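Local coordinates for protein cytidine deaminase (Burkholderia pseudomallei, PDB 3DMO) that probably deaminates cytidine and 2'-deoxycytidine hydrolytically to uridine and 2'-deoxyuridine at a zinc site, salvaging pyrimidines for UMP synthesis, at residues A37-D42 against E79-A84; A84-T89 against V114-Q119. One frame throughout, in Å; residues are numbered along the deposited sequence.

Both contacts are largely buried and lie in the same mixed sheet, their centres about 17 Å apart. They share strand 80-87, which pairs with strand 34-40 in interaction 1 and with strand 112-116 in interaction 2; Ala84 belongs to both, and Ile83 O and Val114 N, 2.8 Å apart, probably join them by a hydrogen bond. Interaction 1 is antiparallel, broken by a bulge and finished by an amide-carboxylate bond at an exposed end. Interaction 2 is parallel, with two sound ladder bonds before the strands run out into loops stitched by an asparagine and a water. Apolar side chains fill the middle of each, and polar ones gather at the loop ends.

Interaction 1 of 2, residues A37-D42 against E79-A84; sequences ALVTND and EFAAIA
An antiparallel strand pair with a classic beta bulge joins 37-42 to 79-84 inside the central sheet of the deaminase fold. Ala37 and Ala84 form a hydrogen-bonded pair, with Ala37 N 2.9 Å from Ala84 O, and Val39 N gives Ala82 O a nearly straight bond of 2.8 Å. At the bulge Val39 O takes Ala81 N at 2.9 Å and, weakly, Ala82 N at 3.4 Å, so one carbonyl serves two successive amides and the register slips by one residue. Val39 CG1, in the crowded position between backbone N and carbonyl carbon (chi1 61°), rests against the methyls of both alanines.

On the face with Ile83, Leu38 has CG anti to its backbone N, which carries its methyls over to the other strand. Leu38 CD2 approaches the Phe80 ring obliquely, 3.7 Å from Phe80 CD2, while Leu38 CD1 packs on Phe80 CB and Ile83 CB. Thr40 CG2 meets the same ring at its edge.

Beyond the bulge Asn41 N binds Glu79 O. The Asn41 amide and Glu79 carboxylate stand almost perpendicular (87°): ND2 donates nearly in its own plane to OE2 at 2.9 Å, reaching it from above the carboxylate plane. Arg76 holds the other oxygen, OE1, in a salt bridge. In the turn, Thr40 OG1 donates to Asp42 OD2 at 2.6 Å, and Tyr75 also bonds this oxygen.

Helix 62-72 covers Leu38 and Phe80, helix 11-22 lies on Ala37, Ala82 and Ala84 across the sheet, and strands 45-49 and 112-116 continue the sheet beyond the two paired strands.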
ATOM      1  N   ALA A  37       7.448 -14.623 -13.032  1.00 19.15           N
ATOM      2  CA  ALA A  37       6.651 -15.626 -13.717  1.00 19.31           C
ATOM      3  C   ALA A  37       6.232 -16.686 -12.725  1.00 19.38           C
ATOM      4  O   ALA A  37       7.062 -17.252 -12.018  1.00 19.05           O
ATOM      5  CB  ALA A  37       7.421 -16.240 -14.866  1.00 19.70           C
ATOM      6  N   LEU A  38       4.931 -16.940 -12.699  1.00 19.91           N
ATOM      7  CA  LEU A  38       4.299 -17.814 -11.723  1.00 20.32           C
ATOM      8  C   LEU A  38       3.749 -19.019 -12.466  1.00 20.39           C
ATOM      9  O   LEU A  38       3.070 -18.853 -13.490  1.00 20.89           O
ATOM     10  CB  LEU A  38       3.149 -17.041 -11.071  1.00 20.69           C
ATOM     11  CG  LEU A  38       2.244 -17.654 -10.018  1.00 20.87           C
ATOM     12  CD1 LEU A  38       3.022 -17.976  -8.744  1.00 20.82           C
ATOM     13  CD2 LEU A  38       1.122 -16.665  -9.737  1.00 20.85           C
ATOM     14  N   VAL A  39       4.045 -20.223 -11.980  1.00 19.82           N
ATOM     15  CA  VAL A  39       3.515 -21.425 -12.618  1.00 20.26           C
ATOM     16  C   VAL A  39       2.577 -22.119 -11.649  1.00 20.26           C
ATOM     17  O   VAL A  39       2.918 -22.305 -10.490  1.00 19.63           O
ATOM     18  CB  VAL A  39       4.629 -22.386 -13.162  1.00 20.20           C
ATOM     19  CG1 VAL A  39       5.548 -22.900 -12.045  1.00 20.27           C
ATOM     20  CG2 VAL A  39       3.994 -23.543 -13.958  1.00 20.55           C
ATOM     21  N   THR A  40       1.394 -22.475 -12.132  1.00 20.66           N
ATOM     22  CA  THR A  40       0.342 -23.011 -11.280  1.00 21.39           C
ATOM     23  C   THR A  40       0.405 -24.533 -11.168  1.00 21.94           C
ATOM     24  O   THR A  40       1.195 -25.188 -11.849  1.00 21.86           O
ATOM     25  CB  THR A  40      -1.049 -22.621 -11.815  1.00 21.13           C
ATOM     26  OG1 THR A  40      -1.272 -23.276 -13.068  1.00 21.54           O
ATOM     27  CG2 THR A  40      -1.149 -21.113 -12.027  1.00 20.57           C
ATOM     28  N   ASN A  41      -0.457 -25.078 -10.319  1.00 22.58           N
ATOM     29  CA  ASN A  41      -0.619 -26.521 -10.164  1.00 23.05           C
ATOM     30  C   ASN A  41      -0.884 -27.293 -11.471  1.00 23.58           C
ATOM     31  O   ASN A  41      -0.431 -28.433 -11.611  1.00 24.55           O
ATOM     32  CB  ASN A  41      -1.658 -26.843  -9.068  1.00 22.83           C
ATOM     33  CG  ASN A  41      -3.024 -26.182  -9.298  1.00 22.39           C
ATOM     34  OD1 ASN A  41      -3.246 -25.475 -10.276  1.00 23.50           O
ATOM     35  ND2 ASN A  41      -3.953 -26.431  -8.373  1.00 23.87           N
ATOM     36  N   ASP A  42      -1.592 -26.680 -12.421  1.00 23.38           N
ATOM     37  CA  ASP A  42      -1.870 -27.323 -13.702  1.00 23.78           C
ATOM     38  C   ASP A  42      -0.941 -26.854 -14.829  1.00 23.79           C
ATOM     39  O   ASP A  42      -1.204 -27.091 -16.013  1.00 23.93           O
ATOM     40  CB  ASP A  42      -3.360 -27.202 -14.076  1.00 23.57           C
ATOM     41  CG  ASP A  42      -3.810 -25.769 -14.318  1.00 24.42           C
ATOM     42  OD1 ASP A  42      -4.991 -25.592 -14.709  1.00 25.75           O
ATOM     43  OD2 ASP A  42      -3.019 -24.820 -14.135  1.00 23.86           O
ATOM     44  N   GLU A  79      -2.499 -22.910  -4.906  1.00 20.69           N
ATOM     45  CA  GLU A  79      -2.508 -23.526  -6.243  1.00 20.58           C
ATOM     46  C   GLU A  79      -1.297 -23.183  -7.101  1.00 20.68           C
ATOM     47  O   GLU A  79      -1.333 -23.369  -8.321  1.00 21.00           O
ATOM     48  CB  GLU A  79      -3.787 -23.175  -6.997  1.00 20.42           C
ATOM     49  CG  GLU A  79      -5.016 -23.829  -6.422  1.00 20.58           C
ATOM     50  CD  GLU A  79      -6.159 -23.852  -7.398  1.00 21.38           C
ATOM     51  OE1 GLU A  79      -6.771 -22.790  -7.642  1.00 20.60           O
ATOM     52  OE2 GLU A  79      -6.454 -24.944  -7.910  1.00 22.32           O
ATOM     53  N   PHE A  80      -0.231 -22.696  -6.466  1.00 20.55           N
ATOM     54  CA  PHE A  80       0.986 -22.299  -7.183  1.00 20.34           C
ATOM     55  C   PHE A  80       2.173 -23.201  -6.864  1.00 20.50           C
ATOM     56  O   PHE A  80       2.417 -23.542  -5.704  1.00 21.02           O
ATOM     57  CB  PHE A  80       1.297 -20.820  -6.933  1.00 20.36           C
ATOM     58  CG  PHE A  80       0.098 -19.941  -7.113  1.00 19.94           C
ATOM     59  CD1 PHE A  80      -0.548 -19.394  -6.010  1.00 19.23           C
ATOM     60  CD2 PHE A  80      -0.432 -19.732  -8.383  1.00 21.38           C
ATOM     61  CE1 PHE A  80      -1.690 -18.610  -6.178  1.00 20.52           C
ATOM     62  CE2 PHE A  80      -1.572 -18.949  -8.563  1.00 20.97           C
ATOM     63  CZ  PHE A  80      -2.200 -18.387  -7.452  1.00 20.30           C
ATOM     64  N   ALA A  81       2.879 -23.609  -7.914  1.00 20.36           N
ATOM     65  CA  ALA A  81       4.045 -24.478  -7.777  1.00 20.58           C
ATOM     66  C   ALA A  81       5.330 -23.687  -7.524  1.00 20.12           C
ATOM     67  O   ALA A  81       6.135 -24.053  -6.665  1.00 20.75           O
ATOM     68  CB  ALA A  81       4.198 -25.331  -9.023  1.00 20.69           C
ATOM     69  N   ALA A  82       5.522 -22.612  -8.283  1.00 19.55           N
ATOM     70  CA  ALA A  82       6.764 -21.837  -8.234  1.00 18.86           C
ATOM     71  C   ALA A  82       6.570 -20.441  -8.799  1.00 18.86           C
ATOM     72  O   ALA A  82       5.705 -20.214  -9.665  1.00 18.88           O
ATOM     73  CB  ALA A  82       7.880 -22.554  -9.014  1.00 18.81           C
ATOM     74  N   ILE A  83       7.404 -19.517  -8.323  1.00 18.24           N
ATOM     75  CA  ILE A  83       7.504 -18.177  -8.891  1.00 18.24           C
ATOM     76  C   ILE A  83       8.978 -17.826  -9.118  1.00 17.98           C
ATOM     77  O   ILE A  83       9.816 -18.100  -8.261  1.00 18.56           O
ATOM     78  CB  ILE A  83       6.779 -17.117  -7.995  1.00 18.43           C
ATOM     79  CG1 ILE A  83       6.653 -15.767  -8.718  1.00 18.61           C
ATOM     80  CG2 ILE A  83       7.427 -17.007  -6.616  1.00 19.13           C
ATOM     81  CD1 ILE A  83       5.750 -14.767  -7.983  1.00 18.80           C
ATOM     82  N   ALA A  84       9.297 -17.296 -10.302  1.00 17.75           N
ATOM     83  CA  ALA A  84      10.635 -16.747 -10.587  1.00 16.93           C
ATOM     84  C   ALA A  84      10.555 -15.229 -10.598  1.00 17.19           C
ATOM     85  O   ALA A  84       9.578 -14.671 -11.091  1.00 17.26           O
ATOM     86  CB  ALA A  84      11.158 -17.252 -11.942  1.00 16.94           C
TER

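Interaction 2 of 2, residues A84-T89 against V114-Q119; sequences AVVGET and VLTNMQ
Val85 and Leu115 lie side by side and point the same way from two parallel strands, so that Leu115 CD2 touches both CB and CG2 of Val85, each at 4.0 Å. On this face the side chain of Val85 is about 4 Å from that of Glu63, the predicted proton donor. Ala84 and Val114 look out of the other face, together with Val86 and Thr116. Thr116 holds CG2 in the crowded position, 3.7 Å from Val86 CB, which turns OG1 anti to its backbone N and onto Asp121 O. The backbone ladder is short: Val85 N donates to Val114 O at 2.9 Å and Thr116 N to Val85 O at 3.0 Å, both nearly along the C=O axis.

Past the strands, side chains take over. Asn117 CG sits between backbone N and carbonyl carbon (chi1 59°), and ND2 reaches Thr89 O at 3.0 Å from above the carbonyl plane while also bonding Asp121 OD2. Its OD1 accepts Gln119 N, closing an Asx turn, so both ends of the amide are held. The Glu88 chain, bent at chi2, crosses that of Met118 at about a right angle, laying its carboxylate against CB and CG. Met118, its CG anti to the carbonyl carbon (chi1 -61°), bends at chi2 to set SD 3.7 Å from Val86 CG2; a further bend at chi3 leads the chain end away. One water donates to Glu88 OE1 (2.7 Å) and Thr89 O, and accepts from Met118 N and Gln119 NE2.

The pair belongs to the beta-alpha-beta unit whose crossover is helix 97-107. Strand 34-40 flanks strand 80-87, strand 122-126 flanks strand 112-116, and helix 11-22 packs on Val86, Val114, Thr116 and Met118.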
ATOM      1  N   ALA A  84       9.297 -17.296 -10.302  1.00 17.75           N
ATOM      2  CA  ALA A  84      10.635 -16.747 -10.587  1.00 16.93           C
ATOM      3  C   ALA A  84      10.555 -15.229 -10.598  1.00 17.19           C
ATOM      4  O   ALA A  84       9.578 -14.671 -11.091  1.00 17.26           O
ATOM      5  CB  ALA A  84      11.158 -17.252 -11.942  1.00 16.94           C
ATOM      6  N   VAL A  85      11.569 -14.562 -10.043  1.00 17.35           N
ATOM      7  CA  VAL A  85      11.619 -13.091 -10.004  1.00 17.12           C
ATOM      8  C   VAL A  85      12.997 -12.650 -10.520  1.00 17.27           C
ATOM      9  O   VAL A  85      14.021 -13.241 -10.145  1.00 16.78           O
ATOM     10  CB  VAL A  85      11.389 -12.538  -8.563  1.00 17.03           C
ATOM     11  CG1 VAL A  85      11.091 -11.020  -8.587  1.00 17.00           C
ATOM     12  CG2 VAL A  85      10.263 -13.295  -7.863  1.00 17.76           C
ATOM     13  N   VAL A  86      13.025 -11.617 -11.368  1.00 17.46           N
ATOM     14  CA  VAL A  86      14.283 -11.148 -11.974  1.00 18.06           C
ATOM     15  C   VAL A  86      14.348  -9.614 -12.030  1.00 18.53           C
ATOM     16  O   VAL A  86      13.360  -8.952 -12.342  1.00 18.01           O
ATOM     17  CB  VAL A  86      14.520 -11.783 -13.389  1.00 18.05           C
ATOM     18  CG1 VAL A  86      13.402 -11.419 -14.379  1.00 18.40           C
ATOM     19  CG2 VAL A  86      15.877 -11.387 -13.939  1.00 18.63           C
ATOM     20  N   GLY A  87      15.519  -9.064 -11.716  1.00 19.16           N
ATOM     21  CA  GLY A  87      15.791  -7.645 -11.924  1.00 20.41           C
ATOM     22  C   GLY A  87      17.268  -7.428 -12.202  1.00 21.35           C
ATOM     23  O   GLY A  87      18.060  -8.367 -12.136  1.00 21.25           O
ATOM     24  N   GLU A  88      17.633  -6.184 -12.507  1.00 22.31           N
ATOM     25  CA  GLU A  88      19.021  -5.812 -12.777  1.00 23.63           C
ATOM     26  C   GLU A  88      19.739  -5.514 -11.451  1.00 23.36           C
ATOM     27  O   GLU A  88      19.997  -4.356 -11.097  1.00 23.80           O
ATOM     28  CB  GLU A  88      19.073  -4.609 -13.729  1.00 24.29           C
ATOM     29  CG  GLU A  88      20.472  -4.240 -14.221  1.00 28.28           C
ATOM     30  CD  GLU A  88      21.060  -5.285 -15.151  1.00 33.48           C
ATOM     31  OE1 GLU A  88      21.990  -6.014 -14.721  1.00 35.28           O
ATOM     32  OE2 GLU A  88      20.587  -5.380 -16.313  1.00 35.91           O
ATOM     33  N   THR A  89      20.065  -6.577 -10.726  1.00 22.69           N
ATOM     34  CA  THR A  89      20.674  -6.460  -9.407  1.00 21.87           C
ATOM     35  C   THR A  89      22.005  -7.204  -9.359  1.00 21.58           C
ATOM     36  O   THR A  89      22.285  -8.050 -10.213  1.00 20.75           O
ATOM     37  CB  THR A  89      19.728  -7.002  -8.299  1.00 22.19           C
ATOM     38  OG1 THR A  89      19.218  -8.283  -8.692  1.00 21.20           O
ATOM     39  CG2 THR A  89      18.548  -6.056  -8.080  1.00 21.92           C
ATOM     40  N   VAL A 114      12.215 -18.760  -6.987  1.00 19.25           N
ATOM     41  CA  VAL A 114      13.457 -18.765  -7.758  1.00 19.42           C
ATOM     42  C   VAL A 114      13.870 -17.313  -8.024  1.00 19.04           C
ATOM     43  O   VAL A 114      13.202 -16.605  -8.782  1.00 18.66           O
ATOM     44  CB  VAL A 114      13.285 -19.510  -9.126  1.00 19.20           C
ATOM     45  CG1 VAL A 114      14.599 -19.533  -9.905  1.00 20.09           C
ATOM     46  CG2 VAL A 114      12.734 -20.932  -8.924  1.00 20.26           C
ATOM     47  N   LEU A 115      14.955 -16.876  -7.387  1.00 19.33           N
ATOM     48  CA  LEU A 115      15.407 -15.484  -7.499  1.00 19.45           C
ATOM     49  C   LEU A 115      16.620 -15.401  -8.401  1.00 19.99           C
ATOM     50  O   LEU A 115      17.542 -16.205  -8.278  1.00 19.94           O
ATOM     51  CB  LEU A 115      15.747 -14.921  -6.118  1.00 19.36           C
ATOM     52  CG  LEU A 115      14.611 -14.995  -5.108  1.00 18.83           C
ATOM     53  CD1 LEU A 115      15.135 -14.604  -3.732  1.00 18.85           C
ATOM     54  CD2 LEU A 115      13.426 -14.125  -5.567  1.00 17.21           C
ATOM     55  N   THR A 116      16.624 -14.425  -9.298  1.00 20.16           N
ATOM     56  CA  THR A 116      17.729 -14.286 -10.240  1.00 21.14           C
ATOM     57  C   THR A 116      17.974 -12.828 -10.650  1.00 20.83           C
ATOM     58  O   THR A 116      17.265 -11.922 -10.216  1.00 20.60           O
ATOM     59  CB  THR A 116      17.541 -15.230 -11.470  1.00 21.02           C
ATOM     60  OG1 THR A 116      18.766 -15.312 -12.211  1.00 22.21           O
ATOM     61  CG2 THR A 116      16.409 -14.776 -12.384  1.00 21.54           C
ATOM     62  N   ASN A 117      18.998 -12.606 -11.466  1.00 21.18           N
ATOM     63  CA  ASN A 117      19.265 -11.279 -12.009  1.00 21.08           C
ATOM     64  C   ASN A 117      19.496 -11.418 -13.500  1.00 21.79           C
ATOM     65  O   ASN A 117      19.102 -12.428 -14.087  1.00 22.55           O
ATOM     66  CB  ASN A 117      20.447 -10.610 -11.298  1.00 20.98           C
ATOM     67  CG  ASN A 117      21.727 -11.421 -11.399  1.00 20.87           C
ATOM     68  OD1 ASN A 117      21.791 -12.407 -12.128  1.00 22.07           O
ATOM     69  ND2 ASN A 117      22.750 -11.016 -10.657  1.00 20.70           N
ATOM     70  N   MET A 118      20.124 -10.418 -14.110  1.00 22.35           N
ATOM     71  CA  MET A 118      20.363 -10.433 -15.548  1.00 23.05           C
ATOM     72  C   MET A 118      21.765 -10.945 -15.885  1.00 23.84           C
ATOM     73  O   MET A 118      22.214 -10.813 -17.026  1.00 24.17           O
ATOM     74  CB  MET A 118      20.149  -9.039 -16.142  1.00 23.28           C
ATOM     75  CG  MET A 118      18.732  -8.487 -15.974  1.00 23.52           C
ATOM     76  SD  MET A 118      17.454  -9.541 -16.685  1.00 25.30           S
ATOM     77  CE  MET A 118      17.700  -9.316 -18.447  1.00 22.91           C
ATOM     78  N   GLN A 119      22.438 -11.538 -14.902  1.00 23.85           N
ATOM     79  CA  GLN A 119      23.825 -11.991 -15.058  1.00 24.52           C
ATOM     80  C   GLN A 119      24.038 -13.457 -14.673  1.00 24.23           C
ATOM     81  O   GLN A 119      25.163 -13.863 -14.378  1.00 24.64           O
ATOM     82  CB  GLN A 119      24.762 -11.112 -14.221  1.00 24.43           C
ATOM     83  CG  GLN A 119      24.701  -9.632 -14.540  1.00 26.08           C
ATOM     84  CD  GLN A 119      25.562  -8.834 -13.595  1.00 28.05           C
ATOM     85  OE1 GLN A 119      26.771  -8.700 -13.803  1.00 28.10           O
ATOM     86  NE2 GLN A 119      24.950  -8.315 -12.529  1.00 27.58           N
TER
HETATM   87  O   HOH W   1      21.803  -8.189 -13.097  1.00 21.21           O